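Local coordinates for protein SusD homolog (Bacteroides thetaiotaomicron, PDB 4MRU) that probably binds mucin O-glycans at the bacterial cell surface, as a SusD-like outer-membrane lipoprotein with a TPR-like helical fold, for uptake by its partner transporter, at residues 26-31 against 179-184; 56-61 against 422-427; 185-190 against 237-242; 257-262 against 292-297. All coordinates share one frame; numbering follows the deposited sequence.

Interaction 1: residues 26-31 against 179-184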
# COMPACT_ATOMS: atom_id res chain seq x y z
N SER A 26 -5.63 -24.52 4.93
CA SER A 26 -6.74 -23.56 4.87
C SER A 26 -6.46 -22.36 5.78
O SER A 26 -6.84 -21.23 5.45
CB SER A 26 -8.11 -24.22 5.18
OG SER A 26 -8.12 -24.80 6.45
N THR A 27 -5.76 -22.59 6.88
CA THR A 27 -5.47 -21.56 7.84
C THR A 27 -4.43 -20.58 7.28
O THR A 27 -4.57 -19.36 7.35
CB THR A 27 -5.00 -22.19 9.17
OG1 THR A 27 -6.07 -22.95 9.75
CG2 THR A 27 -4.60 -21.12 10.13
N ILE A 28 -3.38 -21.13 6.69
CA ILE A 28 -2.38 -20.33 6.02
C ILE A 28 -3.01 -19.54 4.85
O ILE A 28 -2.76 -18.35 4.71
CB ILE A 28 -1.21 -21.23 5.54
CG1 ILE A 28 -0.43 -21.74 6.76
CG2 ILE A 28 -0.33 -20.47 4.58
CD1 ILE A 28 0.71 -22.67 6.41
N ARG A 29 -3.85 -20.19 4.03
CA ARG A 29 -4.53 -19.45 2.94
C ARG A 29 -5.45 -18.34 3.49
O ARG A 29 -5.58 -17.30 2.88
CB ARG A 29 -5.31 -20.37 2.05
CG ARG A 29 -4.45 -21.27 1.17
CD ARG A 29 -5.31 -22.30 0.42
NE ARG A 29 -4.44 -23.01 -0.49
CZ ARG A 29 -3.87 -24.19 -0.25
NH1 ARG A 29 -4.21 -24.94 0.80
NH2 ARG A 29 -2.99 -24.65 -1.13
N GLY A 30 -6.09 -18.60 4.63
CA GLY A 30 -6.91 -17.63 5.29
C GLY A 30 -6.10 -16.39 5.66
O GLY A 30 -6.52 -15.28 5.41
N LEU A 31 -4.94 -16.61 6.27
CA LEU A 31 -4.02 -15.54 6.57
C LEU A 31 -3.50 -14.82 5.32
O LEU A 31 -3.42 -13.58 5.29
CB LEU A 31 -2.84 -16.09 7.40
CG LEU A 31 -3.14 -16.50 8.84
CD1 LEU A 31 -1.97 -17.30 9.42
CD2 LEU A 31 -3.46 -15.29 9.71
N SER A 179 9.63 -28.69 1.08
CA SER A 179 9.60 -28.28 2.50
C SER A 179 8.47 -28.94 3.24
O SER A 179 8.44 -28.94 4.45
CB SER A 179 9.41 -26.77 2.60
OG SER A 179 8.12 -26.43 2.10
N GLY A 180 7.51 -29.47 2.51
CA GLY A 180 6.24 -29.92 3.12
C GLY A 180 5.08 -28.92 2.99
O GLY A 180 3.92 -29.29 3.23
N PHE A 181 5.38 -27.68 2.59
CA PHE A 181 4.38 -26.61 2.53
C PHE A 181 3.92 -26.36 1.11
O PHE A 181 3.18 -25.40 0.85
CB PHE A 181 4.94 -25.33 3.16
CG PHE A 181 5.03 -25.41 4.65
CD1 PHE A 181 6.10 -26.02 5.27
CD2 PHE A 181 4.03 -24.88 5.43
CE1 PHE A 181 6.15 -26.13 6.66
CE2 PHE A 181 4.07 -24.96 6.80
CZ PHE A 181 5.12 -25.60 7.43
N GLU A 182 4.33 -27.23 0.19
CA GLU A 182 4.03 -27.06 -1.22
C GLU A 182 2.54 -26.94 -1.49
O GLU A 182 2.15 -26.20 -2.40
CB GLU A 182 4.54 -28.25 -2.03
CG GLU A 182 6.02 -28.22 -2.33
CD GLU A 182 6.91 -28.43 -1.10
OE1 GLU A 182 6.53 -29.21 -0.17
OE2 GLU A 182 7.98 -27.78 -1.05
N LYS A 183 1.74 -27.68 -0.72
CA LYS A 183 0.29 -27.72 -0.92
C LYS A 183 -0.46 -26.86 0.11
O LYS A 183 -1.67 -26.85 0.12
CB LYS A 183 -0.17 -29.18 -0.91
CG LYS A 183 0.48 -29.97 -2.07
CD LYS A 183 -0.16 -31.31 -2.37
CE LYS A 183 -0.21 -32.13 -1.09
NZ LYS A 183 -0.28 -33.59 -1.35
N LEU A 184 0.28 -26.07 0.88
CA LEU A 184 -0.23 -25.31 2.01
C LEU A 184 -0.04 -23.81 1.88
O LEU A 184 -0.23 -23.08 2.85
CB LEU A 184 0.50 -25.75 3.29
CG LEU A 184 0.50 -27.22 3.69
CD1 LEU A 184 1.16 -27.31 5.05
CD2 LEU A 184 -0.89 -27.83 3.71
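Arg29 reaches from helix 24-32 to a single backbone oxygen of the loop 179-184. Its NH2 donates to Lys183 O at 2.9 Å with an N-H...O angle of 153°, and NH1 adds a weak bond to the same oxygen at 3.2 Å. The oxygen lies close to the guanidinium plane, whereas seen from the carbonyl the donor NH2 stands 61° above the peptide plane, so the grip is not along a lone pair. Leu184 C sits over one guanidinium face, toward its rim. One residue earlier in the helix, Ile28 lays CG2 3.1 Å from Leu184 O, a buried carbonyl oxygen for which the model offers no hydrogen-bond partner. CD1 of Ile28 then meets the edge of the Phe181 ring, 4.1 Å from CE2.

What places these groups is a second shell. Arg29 runs extended from CG to NE, and NE forms a salt bridge with Asp186. The loop is shaped by a type I turn from Phe181 to Leu184, closed by Leu184 N to Phe181 O at 3.0 Å, and by an ST turn in which Ser179 OG accepts from Phe181 N. Glu182 clasps Ser179 N and Gly180 N with the syn lone pairs of its two oxygens. Phe181 continues onto Val105, Ala106 and Leu109 of helix 104-125, while Thr27 and Leu31 turn helix 24-32 against helix 81-100.

Interaction 2: residues 56-61 against 422-427. With EDO (1,2-ethanediol), chain F.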
# COMPACT_ATOMS: atom_id res chain seq x y z
N GLY A 56 -4.67 8.25 -4.79
CA GLY A 56 -4.93 8.83 -6.12
C GLY A 56 -5.13 7.81 -7.20
O GLY A 56 -4.94 8.10 -8.40
N TYR A 57 -5.59 6.60 -6.82
CA TYR A 57 -5.74 5.50 -7.78
C TYR A 57 -7.17 5.31 -8.28
O TYR A 57 -7.36 5.01 -9.47
CB TYR A 57 -5.32 4.18 -7.17
CG TYR A 57 -3.84 3.92 -6.96
CD1 TYR A 57 -2.84 4.65 -7.60
CD2 TYR A 57 -3.45 2.85 -6.17
CE1 TYR A 57 -1.50 4.31 -7.41
CE2 TYR A 57 -2.12 2.53 -5.97
CZ TYR A 57 -1.15 3.27 -6.57
OH TYR A 57 0.14 2.93 -6.37
N PHE A 58 -8.15 5.46 -7.40
CA PHE A 58 -9.55 5.16 -7.71
C PHE A 58 -10.48 6.14 -7.04
O PHE A 58 -10.21 6.64 -5.95
CB PHE A 58 -10.01 3.80 -7.20
CG PHE A 58 -9.17 2.67 -7.64
CD1 PHE A 58 -9.02 2.39 -8.97
CD2 PHE A 58 -8.50 1.92 -6.71
CE1 PHE A 58 -8.21 1.36 -9.37
CE2 PHE A 58 -7.66 0.89 -7.12
CZ PHE A 58 -7.52 0.63 -8.45
N GLY A 59 -11.59 6.36 -7.72
CA GLY A 59 -12.73 7.06 -7.13
C GLY A 59 -14.01 6.19 -7.28
O GLY A 59 -14.07 5.24 -8.08
N GLU A 60 -15.00 6.59 -6.52
CA GLU A 60 -16.23 5.86 -6.37
C GLU A 60 -17.20 6.39 -7.42
O GLU A 60 -17.32 7.59 -7.66
CB GLU A 60 -16.78 6.02 -4.94
CG GLU A 60 -15.79 5.75 -3.78
CD GLU A 60 -15.28 7.00 -3.09
OE1 GLU A 60 -15.16 8.03 -3.77
OE2 GLU A 60 -14.96 6.92 -1.87
N THR A 61 -17.89 5.49 -8.08
CA THR A 61 -18.84 5.84 -9.13
C THR A 61 -20.22 6.11 -8.64
O THR A 61 -21.06 6.65 -9.38
CB THR A 61 -19.00 4.66 -10.13
OG1 THR A 61 -19.45 3.50 -9.40
CG2 THR A 61 -17.72 4.38 -10.82
N ALA A 422 4.50 1.97 -10.27
CA ALA A 422 4.80 0.54 -10.23
C ALA A 422 4.02 -0.27 -9.18
O ALA A 422 3.84 -1.47 -9.31
CB ALA A 422 6.30 0.34 -10.00
N LEU A 423 3.56 0.40 -8.14
CA LEU A 423 2.80 -0.23 -7.07
C LEU A 423 1.33 -0.46 -7.39
O LEU A 423 0.64 -1.18 -6.67
CB LEU A 423 2.89 0.69 -5.81
CG LEU A 423 4.05 0.44 -4.87
CD1 LEU A 423 4.17 1.63 -3.90
CD2 LEU A 423 3.88 -0.88 -4.10
N PHE A 424 0.80 0.22 -8.40
CA PHE A 424 -0.63 0.18 -8.67
C PHE A 424 -1.05 -1.28 -8.74
O PHE A 424 -0.40 -2.04 -9.42
CB PHE A 424 -0.90 0.92 -9.97
CG PHE A 424 -2.32 0.87 -10.43
CD1 PHE A 424 -3.26 1.78 -9.95
CD2 PHE A 424 -2.72 -0.03 -11.38
CE1 PHE A 424 -4.58 1.76 -10.40
CE2 PHE A 424 -4.07 -0.06 -11.83
CZ PHE A 424 -4.97 0.84 -11.33
N PRO A 425 -2.16 -1.69 -8.09
CA PRO A 425 -3.19 -0.95 -7.32
C PRO A 425 -3.07 -1.07 -5.78
O PRO A 425 -4.08 -1.08 -5.07
CB PRO A 425 -4.49 -1.63 -7.79
CG PRO A 425 -4.04 -3.10 -7.85
CD PRO A 425 -2.59 -3.07 -8.35
N ASN A 426 -1.84 -1.16 -5.27
CA ASN A 426 -1.56 -1.29 -3.83
C ASN A 426 -1.67 0.11 -3.12
O ASN A 426 -0.66 0.77 -2.81
CB ASN A 426 -0.19 -1.89 -3.64
CG ASN A 426 0.10 -2.33 -2.20
OD1 ASN A 426 -0.57 -1.96 -1.25
ND2 ASN A 426 1.14 -3.12 -2.06
N GLY A 427 -2.90 0.55 -2.89
CA GLY A 427 -3.17 1.91 -2.44
C GLY A 427 -2.74 2.15 -1.01
O GLY A 427 -2.37 3.26 -0.65
C1 EDO F . 1.99 -6.32 1.79
O1 EDO F . 1.60 -5.11 2.45
C2 EDO F . 1.30 -6.23 0.48
O2 EDO F . 1.90 -5.09 -0.13
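Aromatic contacts carry most of this junction between the start of strand 58-60 and the end of helix 408-423. Phe424 directs its edge at the face of Tyr57: CD1 of Phe424 lies 3.6 Å above the Tyr57 ring plane, over its centre, with the centroids 5.1 Å apart and the planes at 80°, a T-shaped pair. Phe424 CG is anti to its backbone N (chi1 175°), and the two side chains slide past each other in opposite directions. Phe58 meets Phe424 obliquely, its CZ 3.7 Å from Phe424 CE1, completing a three-ring cluster.

Aliphatic and backbone contacts fill in round the rings. Pro425, which follows a cis peptide bond, brings CB to the edge of Phe58, 3.8 Å from CZ. The same CB lies over the centre of one face of Phe424. Tyr57 CE2 approaches Gly427 CA at 3.7 Å.

The polar atoms find their partners outside the two segments. Tyr57 OH is hydrogen-bonded to Trp420 O and Ser430 OG, while its 3.4 Å approach to Phe424 N has too poor an angle for a bond. Asn426 ND2 donates to ethanediol O2 at 2.9 Å, and Asn426 is the N-cap of helix 427-437. An alanine in place of Tyr57 would probably loosen the cluster, since it removes the face that receives Phe424 and the hydroxyl bonded to Trp420 and Ser430.

With no hydrogen bond between the two segments, their mutual hold rests on apolar and ring contacts, and the Tyr57 side chain adds polar ties at its hydroxyl, to partners beyond them.

Interaction 3: residues 185-190 against 237-242. With EDO (1,2-ethanediol), chain J.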
# COMPACT_ATOMS: atom_id res chain seq x y z
N ASP A 185 0.32 -23.34 0.70
CA ASP A 185 0.88 -22.00 0.56
C ASP A 185 0.68 -21.54 -0.87
O ASP A 185 1.26 -22.13 -1.80
CB ASP A 185 2.35 -22.06 0.96
CG ASP A 185 3.19 -20.86 0.44
OD1 ASP A 185 2.62 -19.78 0.12
OD2 ASP A 185 4.42 -21.04 0.33
N ASP A 186 -0.17 -20.56 -1.09
CA ASP A 186 -0.47 -20.13 -2.50
C ASP A 186 0.23 -18.87 -2.93
O ASP A 186 -0.18 -18.18 -3.89
CB ASP A 186 -1.99 -20.01 -2.68
CG ASP A 186 -2.67 -21.39 -2.77
OD1 ASP A 186 -1.96 -22.41 -2.86
OD2 ASP A 186 -3.91 -21.45 -2.78
N VAL A 187 1.31 -18.57 -2.22
CA VAL A 187 2.19 -17.43 -2.57
C VAL A 187 3.45 -18.02 -3.18
O VAL A 187 3.73 -17.78 -4.36
CB VAL A 187 2.51 -16.56 -1.35
CG1 VAL A 187 3.59 -15.51 -1.67
CG2 VAL A 187 1.24 -15.85 -0.91
N TYR A 188 4.17 -18.83 -2.40
CA TYR A 188 5.43 -19.43 -2.88
C TYR A 188 5.44 -20.95 -2.95
O TYR A 188 6.49 -21.56 -3.20
CB TYR A 188 6.59 -18.93 -2.01
CG TYR A 188 6.98 -17.51 -2.25
CD1 TYR A 188 7.28 -17.04 -3.53
CD2 TYR A 188 7.12 -16.63 -1.20
CE1 TYR A 188 7.68 -15.73 -3.74
CE2 TYR A 188 7.52 -15.34 -1.39
CZ TYR A 188 7.80 -14.88 -2.66
OH TYR A 188 8.23 -13.58 -2.78
N TYR A 189 4.27 -21.57 -2.77
CA TYR A 189 4.14 -23.02 -2.89
C TYR A 189 5.26 -23.74 -2.16
O TYR A 189 5.85 -24.70 -2.64
CB TYR A 189 4.07 -23.39 -4.37
CG TYR A 189 2.88 -22.71 -5.06
CD1 TYR A 189 1.62 -23.26 -4.97
CD2 TYR A 189 3.03 -21.49 -5.74
CE1 TYR A 189 0.52 -22.64 -5.59
CE2 TYR A 189 1.97 -20.86 -6.33
CZ TYR A 189 0.71 -21.45 -6.25
OH TYR A 189 -0.36 -20.83 -6.85
N GLY A 190 5.55 -23.27 -0.97
CA GLY A 190 6.41 -24.04 -0.06
C GLY A 190 7.89 -23.72 -0.16
O GLY A 190 8.69 -24.34 0.52
N ASP A 237 10.66 -13.87 -8.39
CA ASP A 237 10.56 -14.01 -6.96
C ASP A 237 9.51 -13.08 -6.31
O ASP A 237 9.45 -12.99 -5.11
CB ASP A 237 11.94 -13.79 -6.33
CG ASP A 237 12.91 -14.92 -6.68
OD1 ASP A 237 12.42 -16.07 -6.79
OD2 ASP A 237 14.13 -14.67 -6.83
N ASN A 238 8.74 -12.35 -7.11
CA ASN A 238 7.73 -11.46 -6.57
C ASN A 238 6.78 -12.27 -5.70
O ASN A 238 6.49 -13.43 -6.02
CB ASN A 238 6.92 -10.78 -7.69
CG ASN A 238 7.74 -9.79 -8.52
OD1 ASN A 238 8.82 -9.37 -8.13
ND2 ASN A 238 7.19 -9.39 -9.66
N ALA A 239 6.26 -11.65 -4.64
CA ALA A 239 5.30 -12.26 -3.73
C ALA A 239 3.89 -11.94 -4.24
O ALA A 239 3.46 -10.78 -4.19
CB ALA A 239 5.48 -11.71 -2.35
N LEU A 240 3.22 -12.97 -4.76
CA LEU A 240 1.88 -12.85 -5.27
C LEU A 240 1.04 -13.88 -4.56
O LEU A 240 1.47 -15.05 -4.44
CB LEU A 240 1.84 -13.16 -6.75
CG LEU A 240 2.14 -12.12 -7.81
CD1 LEU A 240 3.40 -11.37 -7.54
CD2 LEU A 240 2.19 -12.88 -9.14
N PHE A 241 -0.17 -13.50 -4.14
CA PHE A 241 -1.14 -14.47 -3.62
C PHE A 241 -1.99 -14.91 -4.79
O PHE A 241 -2.81 -14.14 -5.32
CB PHE A 241 -1.95 -13.88 -2.46
CG PHE A 241 -3.01 -14.79 -1.92
CD1 PHE A 241 -2.73 -16.11 -1.58
CD2 PHE A 241 -4.29 -14.29 -1.68
CE1 PHE A 241 -3.69 -16.93 -1.03
CE2 PHE A 241 -5.26 -15.11 -1.13
CZ PHE A 241 -4.97 -16.43 -0.82
N HIS A 242 -1.79 -16.14 -5.22
CA HIS A 242 -2.51 -16.70 -6.32
C HIS A 242 -3.83 -17.28 -5.86
O HIS A 242 -3.92 -17.94 -4.80
CB HIS A 242 -1.68 -17.83 -6.98
CG HIS A 242 -0.33 -17.41 -7.42
ND1 HIS A 242 0.74 -17.37 -6.56
CD2 HIS A 242 0.13 -16.96 -8.61
CE1 HIS A 242 1.82 -16.96 -7.21
NE2 HIS A 242 1.47 -16.69 -8.45
C1 EDO J . -3.37 -21.55 -6.09
O1 EDO J . -2.59 -21.95 -7.20
C2 EDO J . -4.60 -20.83 -6.61
O2 EDO J . -5.05 -21.39 -7.85
O HOH W 1 -5.46 -19.20 -3.10
O HOH W 2 4.55 -15.45 -5.58
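Val187 CA and Phe241 CA lie 4.6 Å apart, and the loop 185-190 meets the end of strand 239-241 through one forked acceptor, Asp186 O. His242 N reaches that oxygen in the carbonyl plane at 2.9 Å and 164°, while His242 ND1, also 2.9 Å away, comes from above the plane; the oxygen lies in the imidazole plane, and as a carbonyl can only accept, ND1 donates and carries the proton. Val187 CA makes a CH...O contact of 3.1 Å with Leu240 O.

Both Val187 methyls lie against Leu240 O; CG2 also meets Phe241 CD1, and CG1 the methyl of Ala239. Tyr188, one ring face covered by Val187 CG1, runs on to the residues leading into strand 239-241, its OH donating to Asp237 O at 2.7 Å and lying 3.4 Å from Ala239 CB. A phenylalanine at Tyr188 would probably weaken the hold there, because the bond to Asp237 O goes with the hydroxyl. Tyr189 crosses His242 obliquely, its OH 3.3 Å from His242 CB and hydrogen-bonded to ethanediol O1. One water donates to both Asp186 OD2 and His242 O; another accepts from Leu240 N and lies within bonding distance of Val187 O and Asn238 O, bridging the segments.

Asp185 binds the loop to itself: OD1 accepts from Val187 N (an Asx turn) and Tyr188 N (an Asx motif), and OD2 from Gly190 N. Asp186 forms a salt bridge with Arg29 of helix 24-32. Trp195 of helix 192-209 meets Tyr188 edge-to-face, and Trp324 of the antiparallel strand 322-325 touches Val187, Ala239 and Phe241.

Interaction 4: residues 257-262 against 292-297. With EDO (1,2-ethanediol), chain K.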
# COMPACT_ATOMS: atom_id res chain seq x y z
N ASP A 257 -18.33 -0.21 -9.03
CA ASP A 257 -18.39 0.79 -8.00
C ASP A 257 -17.18 1.76 -8.01
O ASP A 257 -17.18 2.74 -7.30
CB ASP A 257 -18.47 0.15 -6.62
CG ASP A 257 -19.85 -0.36 -6.25
OD1 ASP A 257 -20.82 -0.15 -7.02
OD2 ASP A 257 -19.95 -0.99 -5.18
N TYR A 258 -16.14 1.46 -8.77
CA TYR A 258 -14.91 2.26 -8.80
C TYR A 258 -14.39 2.43 -10.21
O TYR A 258 -14.46 1.51 -11.04
CB TYR A 258 -13.79 1.64 -7.91
CG TYR A 258 -14.32 1.34 -6.55
CD1 TYR A 258 -14.42 2.33 -5.60
CD2 TYR A 258 -14.92 0.09 -6.27
CE1 TYR A 258 -15.02 2.08 -4.36
CE2 TYR A 258 -15.54 -0.15 -5.04
CZ TYR A 258 -15.58 0.85 -4.11
OH TYR A 258 -16.22 0.63 -2.94
N ARG A 259 -13.81 3.61 -10.47
CA ARG A 259 -13.06 3.82 -11.69
C ARG A 259 -11.75 4.49 -11.32
O ARG A 259 -11.52 4.93 -10.20
CB ARG A 259 -13.86 4.64 -12.72
CG ARG A 259 -15.10 3.97 -13.31
CD ARG A 259 -14.63 2.86 -14.20
NE ARG A 259 -15.63 1.99 -14.83
CZ ARG A 259 -15.91 0.74 -14.46
NH1 ARG A 259 -15.42 0.20 -13.35
NH2 ARG A 259 -16.71 0.02 -15.22
N VAL A 260 -10.88 4.57 -12.30
CA VAL A 260 -9.56 5.09 -12.10
C VAL A 260 -9.59 6.59 -11.83
O VAL A 260 -10.35 7.35 -12.43
CB VAL A 260 -8.67 4.77 -13.34
CG1 VAL A 260 -7.27 5.32 -13.14
CG2 VAL A 260 -8.61 3.28 -13.55
N GLY A 261 -8.71 7.00 -10.91
CA GLY A 261 -8.60 8.36 -10.48
C GLY A 261 -7.80 9.26 -11.41
O GLY A 261 -6.99 8.80 -12.23
N ALA A 262 -8.04 10.57 -11.27
CA ALA A 262 -7.44 11.56 -12.13
C ALA A 262 -5.92 11.58 -11.98
O ALA A 262 -5.20 11.80 -12.97
CB ALA A 262 -7.99 12.93 -11.81
N TYR A 292 -8.91 7.93 -19.26
CA TYR A 292 -9.56 9.04 -18.56
C TYR A 292 -9.74 8.69 -17.09
O TYR A 292 -10.09 7.55 -16.74
CB TYR A 292 -10.91 9.32 -19.19
CG TYR A 292 -10.87 9.79 -20.62
CD1 TYR A 292 -10.92 8.86 -21.65
CD2 TYR A 292 -10.79 11.15 -20.95
CE1 TYR A 292 -10.87 9.27 -22.97
CE2 TYR A 292 -10.79 11.57 -22.29
CZ TYR A 292 -10.84 10.62 -23.29
OH TYR A 292 -10.77 10.95 -24.63
N GLY A 293 -9.51 9.68 -16.25
CA GLY A 293 -9.59 9.51 -14.81
C GLY A 293 -10.62 10.42 -14.21
O GLY A 293 -10.91 11.48 -14.78
N MSE A 294 -11.19 9.97 -13.09
CA MSE A 294 -12.21 10.71 -12.37
C MSE A 294 -11.57 11.48 -11.23
O MSE A 294 -10.72 10.97 -10.51
CB MSE A 294 -13.24 9.69 -11.84
CG MSE A 294 -14.44 10.29 -11.10
SE MSE A 294 -15.14 9.01 -9.73
CE MSE A 294 -15.17 7.40 -10.83
N ARG A 295 -12.00 12.71 -11.03
CA ARG A 295 -11.51 13.51 -9.91
C ARG A 295 -11.89 12.82 -8.61
O ARG A 295 -13.03 12.46 -8.41
CB ARG A 295 -12.06 14.92 -9.94
CG ARG A 295 -11.46 15.89 -8.91
CD ARG A 295 -10.04 16.34 -9.29
NE ARG A 295 -9.56 17.22 -8.29
CZ ARG A 295 -9.75 18.53 -8.30
NH1 ARG A 295 -10.38 19.15 -9.33
NH2 ARG A 295 -9.31 19.24 -7.28
N ILE A 296 -10.93 12.66 -7.71
CA ILE A 296 -11.20 12.06 -6.40
C ILE A 296 -11.61 13.11 -5.37
O ILE A 296 -10.94 14.12 -5.24
CB ILE A 296 -9.98 11.27 -5.89
CG1 ILE A 296 -9.72 10.11 -6.84
CG2 ILE A 296 -10.20 10.78 -4.45
CD1 ILE A 296 -8.39 9.45 -6.64
N GLY A 297 -12.69 12.84 -4.66
CA GLY A 297 -13.24 13.78 -3.67
C GLY A 297 -14.24 14.80 -4.18
O GLY A 297 -14.04 16.02 -4.04
C1 EDO K . -13.10 22.58 -8.05
O1 EDO K . -11.97 23.25 -7.42
C2 EDO K . -12.90 22.07 -9.50
O2 EDO K . -11.51 21.90 -9.92
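Met294, present as selenomethionine, touches strand 258-260 with the two ends of its side chain, CB and CE. CB lies 3.8 Å from Val260 O, the acceptor of its own backbone N. CG is anti to the backbone N, carrying the chain back along the strand, and SE packs against Glu60 O of the neighbouring strand. A bend at chi3 (-47°) then turns the terminal CE onto Arg259, 3.6 Å from its CB. The Arg259 guanidinium is used for other partners: NH1 donates to Tyr258 O, in the carbonyl plane, and to Phe252 O, while NE is bonded to Ile308 O.

The backbones cross almost perpendicularly, the touching parts running 86° apart, and pair as a single beta bridge between Gly261 and Met294. Met294 N donates to Val260 O at 2.8 Å, nearly straight at 169° and in the carbonyl plane. The return bond from Ala262 N to Met294 O is equally short but bent, and so weak.

Two glycines permit this closeness. A side chain on Gly293 would clash with Gly261 O and Ala262 CA, and one on Gly261 would run into Ile296 CD1, which rests 4.0 Å from Gly261 CA. Gly261 is also the N-cap residue of helix 262-270. Arg295, whose CB points away from segment 257-262, is bonded to Pro444 O and Tyr388 O, and its NH1 also donates to ethanediol O2.

The contact thus rests on one nearly straight backbone bond and a weaker one, with CH...O contacts from Gly293 CA and Gly261 CA beside them; the side chains add apolar cover, and no charge pairing joins the two segments.

In the fold
From the N terminus, helix 24-32 first meets the loop 179-184, so interaction 1 closes a mostly helical excursion. Within that excursion segment 56-61 opens interaction 2, which closes only at 422-427; the two therefore cross along the chain. Interaction 3, starting directly after 184, and interaction 4 are both nested inside the long loop of interaction 2 and follow one another in series. In space they form two pairs. Interactions 1 and 3 share the 179-190 loop, joining helix 24-32 to strand 239-241, with centres about 10 Å apart. Interactions 2 and 4, with centres about 9 Å apart, meet through the paired strands 58-60 and 258-260.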